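Side-chain contacts in alcohol dehydrogenase, zinc-containing (Streptococcus pneumoniae serotype 2, PDB 5YLN), which probably oxidises alcohols to aldehydes or ketones with NAD+, using zinc: residues E142-E147 with Q304-L309; I162-G167 with Q192-A197; I200-D205 with K231-L236. All coordinates share one frame; numbering follows the deposited sequence.

How the interactions relate
All three contacts are apolar and differ mainly in place. Interaction 3 is a strand-on-helix contact in the hydrophobic core of the Rossmann domain, interaction 1 a buried leucine cluster where the loop leading into helix 146-151 meets helix 302-310, and interaction 2 a partly buried one built on a tyrosine whose hydroxyl keeps a polar partner. The centres of interactions 1 and 2 are about 19 Å apart, yet Phe-193 packs on Leu-305 and Ala-308. Segment 192-197 runs into strand 198-203, on which interaction 3 is built. Interactions 1 and 3 stay separate, about 16 Å between nearest atoms. Along the chain, both later contacts lie inside the loop closed by interaction 1.

Interaction 1 (E142-E147 with Q304-L309); sequences EDLSDE and QLLKAL
Leu-144 carries this contact almost alone on its side, its forked end laid against Leu-309 and Leu-306 at the C-terminal part of helix 302-310. The two methyls do different jobs. CD1 of Leu-144 sits 3.9 Å from CB of Leu-309 and 4.2 Å from CD2 of Leu-306, so it touches two residues three positions apart on the helix, one turn of which they span. The other methyl, CD2 of Leu-144, comes down on the backbone, 3.6 Å from the carbonyl O of Leu-309. The side chains of Leu-144 and Leu-309 cross at about a right angle, a methyl of the first meeting the stem of the second. With chi1 at -68° Leu-144 carries CG beside its own backbone N and opposite its carbonyl carbon, which sends the fork out from the loop to the helix. Leu-306 joins in through the far end of its chain. Inside the helix, N of Leu-309 bonds to O of Leu-306 at 3.2 Å, a three-residue step that ties together the two leucines Leu-144 touches.

Leu-149 and Leu-152 extend the cluster: Leu-149 touches both Leu-144 and Leu-306, and Leu-152 packs on Leu-306. Just after Leu-144 the chain turns into helix 146-151, where Ser-145 is the N-cap and its OG accepts a hydrogen bond from N of Ala-148. Salt bridges from Asp-146 to Lys-85 and Lys-38, and from Glu-147 to Lys-38, fasten this helix start to strands of the mixed sheet. The contact thus packs the approach to helix 146-151 against helix 302-310, on the path from the Rossmann sheet back to the catalytic sheet, near where the two domains of the zinc-containing dehydrogenase fold meet.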
ATOM      1  N   GLU A 142     -28.570  -3.321  24.168  1.00 72.32           N
ATOM      2  CA  GLU A 142     -28.640  -3.348  25.629  1.00 78.25           C
ATOM      3  C   GLU A 142     -27.687  -4.359  26.250  1.00 70.28           C
ATOM      4  O   GLU A 142     -27.509  -4.349  27.469  1.00 64.08           O
ATOM      5  CB  GLU A 142     -30.069  -3.651  26.098  1.00 84.15           C
ATOM      6  CG  GLU A 142     -31.106  -2.600  25.715  1.00 90.92           C
ATOM      7  CD  GLU A 142     -32.430  -2.787  26.443  1.00 96.51           C
ATOM      8  OE1 GLU A 142     -32.409  -3.268  27.599  1.00 96.61           O
ATOM      9  OE2 GLU A 142     -33.488  -2.454  25.861  1.00 98.12           O
ATOM     10  N   ASP A 143     -27.063  -5.218  25.446  1.00 73.30           N
ATOM     11  CA  ASP A 143     -26.185  -6.258  25.972  1.00 83.67           C
ATOM     12  C   ASP A 143     -24.780  -5.750  26.291  1.00 76.49           C
ATOM     13  O   ASP A 143     -24.036  -6.423  27.016  1.00 72.68           O
ATOM     14  CB  ASP A 143     -26.104  -7.410  24.962  1.00 96.34           C
ATOM     15  CG  ASP A 143     -25.370  -8.624  25.507  1.00107.03           C
ATOM     16  OD1 ASP A 143     -25.426  -8.856  26.736  1.00109.42           O
ATOM     17  OD2 ASP A 143     -24.733  -9.338  24.700  1.00109.91           O
ATOM     18  N   LEU A 144     -24.394  -4.593  25.769  1.00 66.33           N
ATOM     19  CA  LEU A 144     -23.029  -4.122  25.904  1.00 56.59           C
ATOM     20  C   LEU A 144     -22.915  -3.081  27.011  1.00 44.20           C
ATOM     21  O   LEU A 144     -23.826  -2.285  27.247  1.00 47.69           O
ATOM     22  CB  LEU A 144     -22.520  -3.549  24.578  1.00 63.43           C
ATOM     23  CG  LEU A 144     -22.325  -4.549  23.431  1.00 68.02           C
ATOM     24  CD1 LEU A 144     -21.651  -3.892  22.228  1.00 68.61           C
ATOM     25  CD2 LEU A 144     -21.534  -5.770  23.898  1.00 68.18           C
ATOM     26  N   SER A 145     -21.778  -3.109  27.692  1.00 37.40           N
ATOM     27  CA  SER A 145     -21.452  -2.124  28.711  1.00 42.80           C
ATOM     28  C   SER A 145     -21.106  -0.772  28.080  1.00 41.79           C
ATOM     29  O   SER A 145     -20.602  -0.693  26.954  1.00 36.15           O
ATOM     30  CB  SER A 145     -20.274  -2.610  29.554  1.00 41.00           C
ATOM     31  OG  SER A 145     -19.083  -2.571  28.779  1.00 41.99           O
ATOM     32  N   ASP A 146     -21.386   0.294  28.837  1.00 40.95           N
ATOM     33  CA  ASP A 146     -21.063   1.656  28.408  1.00 41.01           C
ATOM     34  C   ASP A 146     -19.585   1.794  28.059  1.00 30.97           C
ATOM     35  O   ASP A 146     -19.235   2.426  27.061  1.00 40.32           O
ATOM     36  CB  ASP A 146     -21.434   2.648  29.508  1.00 42.25           C
ATOM     37  CG  ASP A 146     -22.949   2.866  29.644  1.00 50.27           C
ATOM     38  OD1 ASP A 146     -23.749   2.224  28.920  1.00 50.46           O
ATOM     39  OD2 ASP A 146     -23.335   3.714  30.478  1.00 52.34           O
ATOM     40  N   GLU A 147     -18.711   1.174  28.850  1.00 32.45           N
ATOM     41  CA  GLU A 147     -17.279   1.295  28.608  1.00 37.77           C
ATOM     42  C   GLU A 147     -16.899   0.673  27.275  1.00 38.11           C
ATOM     43  O   GLU A 147     -16.042   1.201  26.559  1.00 37.57           O
ATOM     44  CB  GLU A 147     -16.494   0.644  29.748  1.00 42.56           C
ATOM     45  CG  GLU A 147     -16.587   1.381  31.083  1.00 57.94           C
ATOM     46  CD  GLU A 147     -17.966   1.291  31.721  1.00 66.55           C
ATOM     47  OE1 GLU A 147     -18.518   2.351  32.076  1.00 69.11           O
ATOM     48  OE2 GLU A 147     -18.502   0.167  31.850  1.00 64.88           O
ATOM     49  N   GLN A 304     -20.722  -3.994  12.028  1.00 31.41           N
ATOM     50  CA  GLN A 304     -20.133  -5.326  12.105  1.00 32.60           C
ATOM     51  C   GLN A 304     -19.436  -5.538  13.448  1.00 36.58           C
ATOM     52  O   GLN A 304     -19.496  -6.634  14.022  1.00 37.27           O
ATOM     53  CB  GLN A 304     -19.170  -5.542  10.929  1.00 32.42           C
ATOM     54  CG  GLN A 304     -18.433  -6.886  10.933  1.00 39.56           C
ATOM     55  CD  GLN A 304     -17.343  -6.994   9.841  1.00 49.35           C
ATOM     56  OE1 GLN A 304     -16.795  -5.984   9.373  1.00 48.97           O
ATOM     57  NE2 GLN A 304     -17.025  -8.233   9.443  1.00 38.60           N
ATOM     58  N   LEU A 305     -18.795  -4.495  13.978  1.00 32.75           N
ATOM     59  CA  LEU A 305     -18.144  -4.622  15.279  1.00 33.63           C
ATOM     60  C   LEU A 305     -19.165  -4.764  16.388  1.00 25.98           C
ATOM     61  O   LEU A 305     -18.945  -5.513  17.342  1.00 30.92           O
ATOM     62  CB  LEU A 305     -17.234  -3.420  15.560  1.00 32.59           C
ATOM     63  CG  LEU A 305     -15.991  -3.216  14.690  1.00 34.62           C
ATOM     64  CD1 LEU A 305     -15.417  -1.818  14.942  1.00 33.02           C
ATOM     65  CD2 LEU A 305     -14.954  -4.277  14.969  1.00 29.14           C
ATOM     66  N   LEU A 306     -20.281  -4.038  16.295  1.00 30.60           N
ATOM     67  CA  LEU A 306     -21.365  -4.227  17.253  1.00 34.61           C
ATOM     68  C   LEU A 306     -21.844  -5.679  17.258  1.00 46.21           C
ATOM     69  O   LEU A 306     -22.019  -6.285  18.322  1.00 45.19           O
ATOM     70  CB  LEU A 306     -22.521  -3.285  16.932  1.00 32.94           C
ATOM     71  CG  LEU A 306     -22.382  -1.802  17.287  1.00 40.32           C
ATOM     72  CD1 LEU A 306     -23.480  -1.030  16.570  1.00 35.47           C
ATOM     73  CD2 LEU A 306     -22.473  -1.594  18.801  1.00 34.22           C
ATOM     74  N   LYS A 307     -22.037  -6.261  16.068  1.00 47.43           N
ATOM     75  CA  LYS A 307     -22.426  -7.667  15.985  1.00 44.32           C
ATOM     76  C   LYS A 307     -21.357  -8.564  16.599  1.00 41.88           C
ATOM     77  O   LYS A 307     -21.659  -9.435  17.423  1.00 37.71           O
ATOM     78  CB  LYS A 307     -22.689  -8.069  14.530  1.00 40.92           C
ATOM     79  CG  LYS A 307     -23.940  -7.471  13.881  1.00 46.00           C
ATOM     80  CD  LYS A 307     -24.262  -8.237  12.574  1.00 49.62           C
ATOM     81  CE  LYS A 307     -25.137  -7.443  11.627  1.00 46.22           C
ATOM     82  NZ  LYS A 307     -24.672  -7.611  10.209  1.00 47.79           N
ATOM     83  N   ALA A 308     -20.090  -8.341  16.233  1.00 40.17           N
ATOM     84  CA  ALA A 308     -18.999  -9.152  16.753  1.00 47.79           C
ATOM     85  C   ALA A 308     -18.705  -8.905  18.240  1.00 56.42           C
ATOM     86  O   ALA A 308     -17.818  -9.578  18.770  1.00 68.82           O
ATOM     87  CB  ALA A 308     -17.727  -8.923  15.916  1.00 45.28           C
ATOM     88  N   LEU A 309     -19.415  -7.992  18.919  1.00 44.58           N
ATOM     89  CA  LEU A 309     -19.241  -7.764  20.352  1.00 59.58           C
ATOM     90  C   LEU A 309     -20.394  -8.278  21.198  1.00 69.89           C
ATOM     91  O   LEU A 309     -20.166  -8.708  22.330  1.00 63.63           O
ATOM     92  CB  LEU A 309     -19.058  -6.267  20.652  1.00 53.64           C
ATOM     93  CG  LEU A 309     -17.760  -5.573  20.247  1.00 46.80           C
ATOM     94  CD1 LEU A 309     -17.710  -4.198  20.884  1.00 51.30           C
ATOM     95  CD2 LEU A 309     -16.527  -6.420  20.598  1.00 41.67           C
TER

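Interaction 2 (I162-G167 with Q192-A197); sequences IGVLKG and QFYSPA
The two backbones stay well apart, their closest CA atoms, those of Val-164 and Tyr-194, being 8.9 Å from each other, and the last part of helix 157-165, which includes a wider pi-type turn, faces the turn that follows helix 182-191. Tyr-194 bridges the distance. Its ring reaches across to two neighbours in sequence, Val-164 and Leu-165, which meet different parts of it. CG1 of Val-164 lies 3.8 Å from CD2 and 4.0 Å from CE2 of Tyr-194, meeting the CD2-CE2 bond obliquely. Farther out, CD2 of Leu-165 is 3.6 Å from OH of Tyr-194 and 4.3 Å from its CZ; here the two side chains cross at about a right angle, the leucine methyl lying by the phenol end. Val-164 presents CG1 because chi1 of 171° swings that methyl to the far side from the backbone N. Leu-165 starts off to one side of the tyrosine, and it is the tip of its chain that makes the approach.

The hydroxyl is not left to hydrocarbon: OH of Tyr-194 hydrogen-bonds to the hydroxyl of Tyr-160, one helical turn before Val-164, which should hold the outer end of the ring in place. Tyr-194 also rests on Val-169, and so does Val-164.

Around this pairing, Val-164 packs on Thr-190 and Ala-191 at the end of helix 182-191, while Phe-193 turns to Leu-305 and Ala-308 of helix 302-310. Lys-166 packs on Asn-289 of the second subunit. Segment 192-197 itself is the return connection of a beta-alpha-beta crossover, running from helix 182-191 into strand 198-203, with helix 157-165 lying against its turn.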
ATOM      1  N   ILE A 162      -8.110   0.400  10.161  1.00 28.44           N
ATOM      2  CA  ILE A 162      -6.835   0.950   9.717  1.00 25.58           C
ATOM      3  C   ILE A 162      -5.644   0.050  10.049  1.00 30.28           C
ATOM      4  O   ILE A 162      -4.658   0.039   9.307  1.00 35.69           O
ATOM      5  CB  ILE A 162      -6.623   2.366  10.301  1.00 27.16           C
ATOM      6  CG1 ILE A 162      -7.877   3.224  10.073  1.00 29.27           C
ATOM      7  CG2 ILE A 162      -5.344   2.995   9.742  1.00 30.28           C
ATOM      8  CD1 ILE A 162      -8.388   3.247   8.612  1.00 27.85           C
ATOM      9  N   GLY A 163      -5.705  -0.726  11.120  1.00 27.30           N
ATOM     10  CA  GLY A 163      -4.637  -1.654  11.433  1.00 35.34           C
ATOM     11  C   GLY A 163      -4.837  -3.088  10.958  1.00 41.12           C
ATOM     12  O   GLY A 163      -3.887  -3.758  10.558  1.00 66.74           O
ATOM     13  N   VAL A 164      -6.079  -3.597  11.024  1.00 31.06           N
ATOM     14  CA  VAL A 164      -6.333  -5.022  10.832  1.00 31.77           C
ATOM     15  C   VAL A 164      -6.796  -5.314   9.398  1.00 29.06           C
ATOM     16  O   VAL A 164      -6.242  -6.178   8.703  1.00 28.41           O
ATOM     17  CB  VAL A 164      -7.336  -5.560  11.874  1.00 33.28           C
ATOM     18  CG1 VAL A 164      -7.791  -7.019  11.536  1.00 26.00           C
ATOM     19  CG2 VAL A 164      -6.702  -5.494  13.261  1.00 28.07           C
ATOM     20  N   LEU A 165      -7.781  -4.553   8.920  1.00 31.28           N
ATOM     21  CA  LEU A 165      -8.309  -4.756   7.565  1.00 27.11           C
ATOM     22  C   LEU A 165      -7.334  -4.268   6.488  1.00 27.18           C
ATOM     23  O   LEU A 165      -7.070  -4.972   5.505  1.00 29.49           O
ATOM     24  CB  LEU A 165      -9.681  -4.068   7.423  1.00 26.02           C
ATOM     25  CG  LEU A 165     -10.802  -4.787   8.202  1.00 27.58           C
ATOM     26  CD1 LEU A 165     -12.142  -4.056   8.099  1.00 30.21           C
ATOM     27  CD2 LEU A 165     -10.937  -6.219   7.694  1.00 32.96           C
ATOM     28  N   LYS A 166      -6.767  -3.068   6.649  1.00 32.76           N
ATOM     29  CA  LYS A 166      -5.789  -2.623   5.656  1.00 28.33           C
ATOM     30  C   LYS A 166      -4.532  -3.476   5.702  1.00 26.12           C
ATOM     31  O   LYS A 166      -3.882  -3.684   4.674  1.00 35.13           O
ATOM     32  CB  LYS A 166      -5.476  -1.138   5.841  1.00 25.10           C
ATOM     33  CG  LYS A 166      -6.681  -0.268   5.500  1.00 30.50           C
ATOM     34  CD  LYS A 166      -6.344   1.208   5.527  1.00 41.00           C
ATOM     35  CE  LYS A 166      -7.521   2.052   5.062  1.00 40.63           C
ATOM     36  NZ  LYS A 166      -7.702   1.972   3.589  1.00 51.58           N
ATOM     37  N   GLY A 167      -4.221  -4.037   6.854  1.00 24.01           N
ATOM     38  CA  GLY A 167      -3.081  -4.924   6.961  1.00 24.26           C
ATOM     39  C   GLY A 167      -3.300  -6.300   6.395  1.00 35.10           C
ATOM     40  O   GLY A 167      -2.330  -7.033   6.211  1.00 33.92           O
ATOM     41  N   GLN A 192      -7.471 -10.489  16.654  1.00 31.47           N
ATOM     42  CA  GLN A 192      -7.797 -11.853  17.039  1.00 32.42           C
ATOM     43  C   GLN A 192      -9.098 -12.351  16.420  1.00 27.87           C
ATOM     44  O   GLN A 192      -9.347 -13.555  16.448  1.00 31.93           O
ATOM     45  CB  GLN A 192      -7.840 -11.956  18.561  1.00 34.28           C
ATOM     46  CG  GLN A 192      -6.470 -11.836  19.174  1.00 33.61           C
ATOM     47  CD  GLN A 192      -6.479 -11.588  20.687  1.00 41.25           C
ATOM     48  OE1 GLN A 192      -6.646 -12.514  21.472  1.00 46.10           O
ATOM     49  NE2 GLN A 192      -6.267 -10.342  21.089  1.00 40.35           N
ATOM     50  N   PHE A 193      -9.930 -11.465  15.865  1.00 29.68           N
ATOM     51  CA  PHE A 193     -11.062 -11.930  15.062  1.00 29.85           C
ATOM     52  C   PHE A 193     -10.611 -12.814  13.903  1.00 40.44           C
ATOM     53  O   PHE A 193     -11.402 -13.627  13.421  1.00 44.40           O
ATOM     54  CB  PHE A 193     -11.851 -10.754  14.474  1.00 24.84           C
ATOM     55  CG  PHE A 193     -12.665  -9.968  15.479  1.00 35.94           C
ATOM     56  CD1 PHE A 193     -13.265 -10.593  16.558  1.00 32.21           C
ATOM     57  CD2 PHE A 193     -12.855  -8.598  15.311  1.00 40.26           C
ATOM     58  CE1 PHE A 193     -14.024  -9.862  17.463  1.00 39.51           C
ATOM     59  CE2 PHE A 193     -13.605  -7.867  16.214  1.00 41.21           C
ATOM     60  CZ  PHE A 193     -14.192  -8.500  17.289  1.00 38.70           C
ATOM     61  N   TYR A 194      -9.364 -12.666  13.437  1.00 40.36           N
ATOM     62  CA  TYR A 194      -8.859 -13.408  12.287  1.00 33.30           C
ATOM     63  C   TYR A 194      -7.842 -14.485  12.646  1.00 31.88           C
ATOM     64  O   TYR A 194      -7.178 -15.003  11.748  1.00 37.71           O
ATOM     65  CB  TYR A 194      -8.257 -12.442  11.261  1.00 32.81           C
ATOM     66  CG  TYR A 194      -9.315 -11.614  10.582  1.00 41.73           C
ATOM     67  CD1 TYR A 194     -10.073 -12.148   9.560  1.00 40.19           C
ATOM     68  CD2 TYR A 194      -9.591 -10.318  10.988  1.00 40.25           C
ATOM     69  CE1 TYR A 194     -11.047 -11.415   8.946  1.00 42.69           C
ATOM     70  CE2 TYR A 194     -10.578  -9.578  10.377  1.00 34.75           C
ATOM     71  CZ  TYR A 194     -11.299 -10.130   9.353  1.00 40.18           C
ATOM     72  OH  TYR A 194     -12.282  -9.402   8.725  1.00 49.53           O
ATOM     73  N   SER A 195      -7.695 -14.821  13.920  1.00 37.84           N
ATOM     74  CA  SER A 195      -6.854 -15.930  14.363  1.00 44.21           C
ATOM     75  C   SER A 195      -5.471 -15.992  13.703  1.00 39.21           C
ATOM     76  O   SER A 195      -5.081 -17.042  13.180  1.00 38.13           O
ATOM     77  CB  SER A 195      -7.587 -17.249  14.173  1.00 46.60           C
ATOM     78  OG  SER A 195      -8.854 -17.198  14.826  1.00 53.44           O
ATOM     79  N   PRO A 196      -4.692 -14.913  13.730  1.00 41.17           N
ATOM     80  CA  PRO A 196      -3.319 -15.015  13.240  1.00 31.78           C
ATOM     81  C   PRO A 196      -2.530 -16.003  14.090  1.00 35.78           C
ATOM     82  O   PRO A 196      -2.792 -16.177  15.283  1.00 32.46           O
ATOM     83  CB  PRO A 196      -2.779 -13.581  13.399  1.00 36.97           C
ATOM     84  CG  PRO A 196      -3.551 -13.023  14.531  1.00 34.04           C
ATOM     85  CD  PRO A 196      -4.938 -13.623  14.400  1.00 36.24           C
ATOM     86  N   ALA A 197      -1.552 -16.667  13.456  1.00 33.23           N
ATOM     87  CA  ALA A 197      -0.693 -17.605  14.192  1.00 35.39           C
ATOM     88  C   ALA A 197       0.133 -16.896  15.263  1.00 39.61           C
ATOM     89  O   ALA A 197       0.317 -17.417  16.367  1.00 40.03           O
ATOM     90  CB  ALA A 197       0.223 -18.338  13.219  1.00 34.60           C
TER

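Interaction 3 (I200-D205 with K231-L236); sequences IMVDLD and KEIYDL
Ile-233 is the bump that settles between Ile-200 and Val-202 on one face of strand 198-203. Its outermost methyl, CD1, butts against CG2 of Val-202 at 3.7 Å, and one bond further in its CG1 lies 4.4 Å from CG2 of Ile-200. Phe-257 of helix 252-261 packs on both Ile-233 and Val-202, and Ile-261 on Ile-233. One helical turn on, Leu-236 makes the second bump: its CD1 meets CD1 of Ile-200 at 4.1 Å, the two side chains running alongside each other and pointing opposite ways. Ile-200 can reach that far because chi1 of -51° turns CG1 away from its carbonyl carbon and chi2 of 161° stretches the branch out.

Strand and helix segments run almost exactly antiparallel, at 178° with axes 11.1 Å apart, the layering of a Rossmann fold: helix 226-236 leads from edge strand 219-222 back to strand 242-247. Asp-203 ends the second strand of this sheet, where NAD-dependent enzymes commonly carry an acid. Met-201, on the other face of the strand, packs on helix 206-214.

OD2 of Asp-203 accepts a hydrogen bond from N of Ser-180, in what looks like the Gly-x-Gly-x-x-Gly turn of a Rossmann fold. OD1 accepts N of Asp-205 at 2.9 Å, an Asx turn, and also forms a salt bridge with NH2 of Arg-208.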
ATOM      1  N   ILE A 200       2.709 -10.503  17.757  1.00 28.09           N
ATOM      2  CA  ILE A 200       3.928 -10.094  18.432  1.00 31.33           C
ATOM      3  C   ILE A 200       3.777  -8.625  18.824  1.00 39.31           C
ATOM      4  O   ILE A 200       3.676  -7.748  17.959  1.00 36.34           O
ATOM      5  CB  ILE A 200       5.141 -10.324  17.525  1.00 35.62           C
ATOM      6  CG1 ILE A 200       5.107 -11.767  17.001  1.00 38.49           C
ATOM      7  CG2 ILE A 200       6.428  -9.993  18.272  1.00 32.92           C
ATOM      8  CD1 ILE A 200       5.952 -12.024  15.759  1.00 37.54           C
ATOM      9  N   MET A 201       3.715  -8.341  20.123  1.00 29.02           N
ATOM     10  CA  MET A 201       3.678  -6.955  20.570  1.00 32.84           C
ATOM     11  C   MET A 201       5.103  -6.465  20.768  1.00 29.72           C
ATOM     12  O   MET A 201       5.910  -7.135  21.422  1.00 34.37           O
ATOM     13  CB  MET A 201       2.877  -6.790  21.865  1.00 39.01           C
ATOM     14  CG  MET A 201       2.574  -5.314  22.223  1.00 48.89           C
ATOM     15  SD  MET A 201       1.230  -4.565  21.245  1.00 56.06           S
ATOM     16  CE  MET A 201       0.287  -6.015  20.965  1.00 29.12           C
ATOM     17  N   VAL A 202       5.406  -5.304  20.192  1.00 41.64           N
ATOM     18  CA  VAL A 202       6.720  -4.673  20.288  1.00 34.21           C
ATOM     19  C   VAL A 202       6.544  -3.320  20.956  1.00 32.59           C
ATOM     20  O   VAL A 202       5.685  -2.531  20.540  1.00 30.30           O
ATOM     21  CB  VAL A 202       7.375  -4.524  18.900  1.00 36.81           C
ATOM     22  CG1 VAL A 202       8.786  -3.905  19.015  1.00 32.97           C
ATOM     23  CG2 VAL A 202       7.441  -5.869  18.227  1.00 32.44           C
ATOM     24  N   ASP A 203       7.341  -3.067  22.001  1.00 34.03           N
ATOM     25  CA  ASP A 203       7.301  -1.821  22.761  1.00 39.23           C
ATOM     26  C   ASP A 203       8.573  -1.727  23.611  1.00 42.12           C
ATOM     27  O   ASP A 203       9.332  -2.692  23.741  1.00 45.25           O
ATOM     28  CB  ASP A 203       6.021  -1.753  23.610  1.00 43.41           C
ATOM     29  CG  ASP A 203       5.675  -0.341  24.051  1.00 47.75           C
ATOM     30  OD1 ASP A 203       6.488   0.269  24.773  1.00 59.44           O
ATOM     31  OD2 ASP A 203       4.595   0.162  23.677  1.00 49.01           O
ATOM     32  N   LEU A 204       8.808  -0.541  24.179  1.00 46.98           N
ATOM     33  CA  LEU A 204       9.912  -0.318  25.118  1.00 48.26           C
ATOM     34  C   LEU A 204       9.527  -0.657  26.554  1.00 47.30           C
ATOM     35  O   LEU A 204      10.348  -1.186  27.306  1.00 49.29           O
ATOM     36  CB  LEU A 204      10.383   1.139  25.057  1.00 52.14           C
ATOM     37  CG  LEU A 204      10.619   1.755  23.671  1.00 64.20           C
ATOM     38  CD1 LEU A 204      10.638   3.280  23.744  1.00 65.46           C
ATOM     39  CD2 LEU A 204      11.910   1.238  23.044  1.00 66.35           C
ATOM     40  N   ASP A 205       8.279  -0.378  26.926  1.00 50.70           N
ATOM     41  CA  ASP A 205       7.775  -0.519  28.290  1.00 49.12           C
ATOM     42  C   ASP A 205       7.331  -1.958  28.553  1.00 47.57           C
ATOM     43  O   ASP A 205       6.413  -2.464  27.891  1.00 40.42           O
ATOM     44  CB  ASP A 205       6.612   0.453  28.477  1.00 53.13           C
ATOM     45  CG  ASP A 205       5.965   0.375  29.846  1.00 56.87           C
ATOM     46  OD1 ASP A 205       6.119  -0.636  30.559  1.00 61.84           O
ATOM     47  OD2 ASP A 205       5.269   1.350  30.202  1.00 65.98           O
ATOM     48  N   LYS A 231      16.226  -9.095  15.031  1.00 34.72           N
ATOM     49  CA  LYS A 231      16.660 -10.491  15.017  1.00 34.22           C
ATOM     50  C   LYS A 231      15.584 -11.403  15.587  1.00 43.09           C
ATOM     51  O   LYS A 231      15.193 -12.391  14.966  1.00 39.41           O
ATOM     52  CB  LYS A 231      17.944 -10.664  15.820  1.00 35.21           C
ATOM     53  CG  LYS A 231      19.212 -10.285  15.090  1.00 66.38           C
ATOM     54  CD  LYS A 231      20.422 -10.929  15.781  1.00 69.93           C
ATOM     55  CE  LYS A 231      21.593  -9.963  15.922  1.00 69.56           C
ATOM     56  NZ  LYS A 231      21.996  -9.387  14.613  1.00 70.94           N
ATOM     57  N   GLU A 232      15.090 -11.066  16.777  1.00 45.54           N
ATOM     58  CA  GLU A 232      14.128 -11.909  17.462  1.00 47.81           C
ATOM     59  C   GLU A 232      12.860 -12.081  16.639  1.00 43.68           C
ATOM     60  O   GLU A 232      12.277 -13.168  16.598  1.00 38.53           O
ATOM     61  CB  GLU A 232      13.815 -11.307  18.831  1.00 52.14           C
ATOM     62  CG  GLU A 232      12.767 -12.069  19.606  1.00 65.79           C
ATOM     63  CD  GLU A 232      12.716 -11.660  21.065  1.00 74.15           C
ATOM     64  OE1 GLU A 232      13.545 -10.799  21.470  1.00 76.58           O
ATOM     65  OE2 GLU A 232      11.849 -12.204  21.793  1.00 69.78           O
ATOM     66  N   ILE A 233      12.421 -11.022  15.963  1.00 37.99           N
ATOM     67  CA  ILE A 233      11.210 -11.143  15.167  1.00 39.58           C
ATOM     68  C   ILE A 233      11.463 -12.014  13.938  1.00 37.30           C
ATOM     69  O   ILE A 233      10.604 -12.811  13.542  1.00 38.08           O
ATOM     70  CB  ILE A 233      10.671  -9.749  14.811  1.00 40.93           C
ATOM     71  CG1 ILE A 233      10.100  -9.095  16.077  1.00 36.28           C
ATOM     72  CG2 ILE A 233       9.606  -9.839  13.706  1.00 35.75           C
ATOM     73  CD1 ILE A 233       9.820  -7.608  15.937  1.00 37.03           C
ATOM     74  N   TYR A 234      12.655 -11.912  13.338  1.00 37.44           N
ATOM     75  CA  TYR A 234      12.973 -12.798  12.221  1.00 41.83           C
ATOM     76  C   TYR A 234      13.134 -14.239  12.687  1.00 42.52           C
ATOM     77  O   TYR A 234      12.831 -15.168  11.934  1.00 43.22           O
ATOM     78  CB  TYR A 234      14.229 -12.310  11.478  1.00 45.86           C
ATOM     79  CG  TYR A 234      13.889 -11.319  10.391  1.00 43.02           C
ATOM     80  CD1 TYR A 234      13.276 -11.744   9.225  1.00 39.25           C
ATOM     81  CD2 TYR A 234      14.151  -9.961  10.539  1.00 43.11           C
ATOM     82  CE1 TYR A 234      12.937 -10.858   8.230  1.00 41.96           C
ATOM     83  CE2 TYR A 234      13.815  -9.051   9.541  1.00 37.75           C
ATOM     84  CZ  TYR A 234      13.196  -9.507   8.392  1.00 41.94           C
ATOM     85  OH  TYR A 234      12.854  -8.630   7.379  1.00 43.83           O
ATOM     86  N   ASP A 235      13.573 -14.441  13.929  1.00 42.74           N
ATOM     87  CA  ASP A 235      13.650 -15.792  14.469  1.00 45.77           C
ATOM     88  C   ASP A 235      12.265 -16.399  14.675  1.00 40.23           C
ATOM     89  O   ASP A 235      12.094 -17.608  14.503  1.00 42.00           O
ATOM     90  CB  ASP A 235      14.450 -15.777  15.773  1.00 50.58           C
ATOM     91  CG  ASP A 235      15.948 -15.630  15.533  1.00 54.94           C
ATOM     92  OD1 ASP A 235      16.381 -15.757  14.357  1.00 57.45           O
ATOM     93  OD2 ASP A 235      16.692 -15.398  16.514  1.00 59.07           O
ATOM     94  N   LEU A 236      11.262 -15.583  15.022  1.00 40.26           N
ATOM     95  CA  LEU A 236       9.914 -16.104  15.226  1.00 40.74           C
ATOM     96  C   LEU A 236       9.218 -16.431  13.917  1.00 45.47           C
ATOM     97  O   LEU A 236       8.267 -17.214  13.912  1.00 47.95           O
ATOM     98  CB  LEU A 236       9.071 -15.102  16.019  1.00 47.39           C
ATOM     99  CG  LEU A 236       9.512 -14.893  17.471  1.00 49.67           C
ATOM    100  CD1 LEU A 236       8.867 -13.643  18.081  1.00 49.52           C
ATOM    101  CD2 LEU A 236       9.203 -16.138  18.308  1.00 45.20           C
TER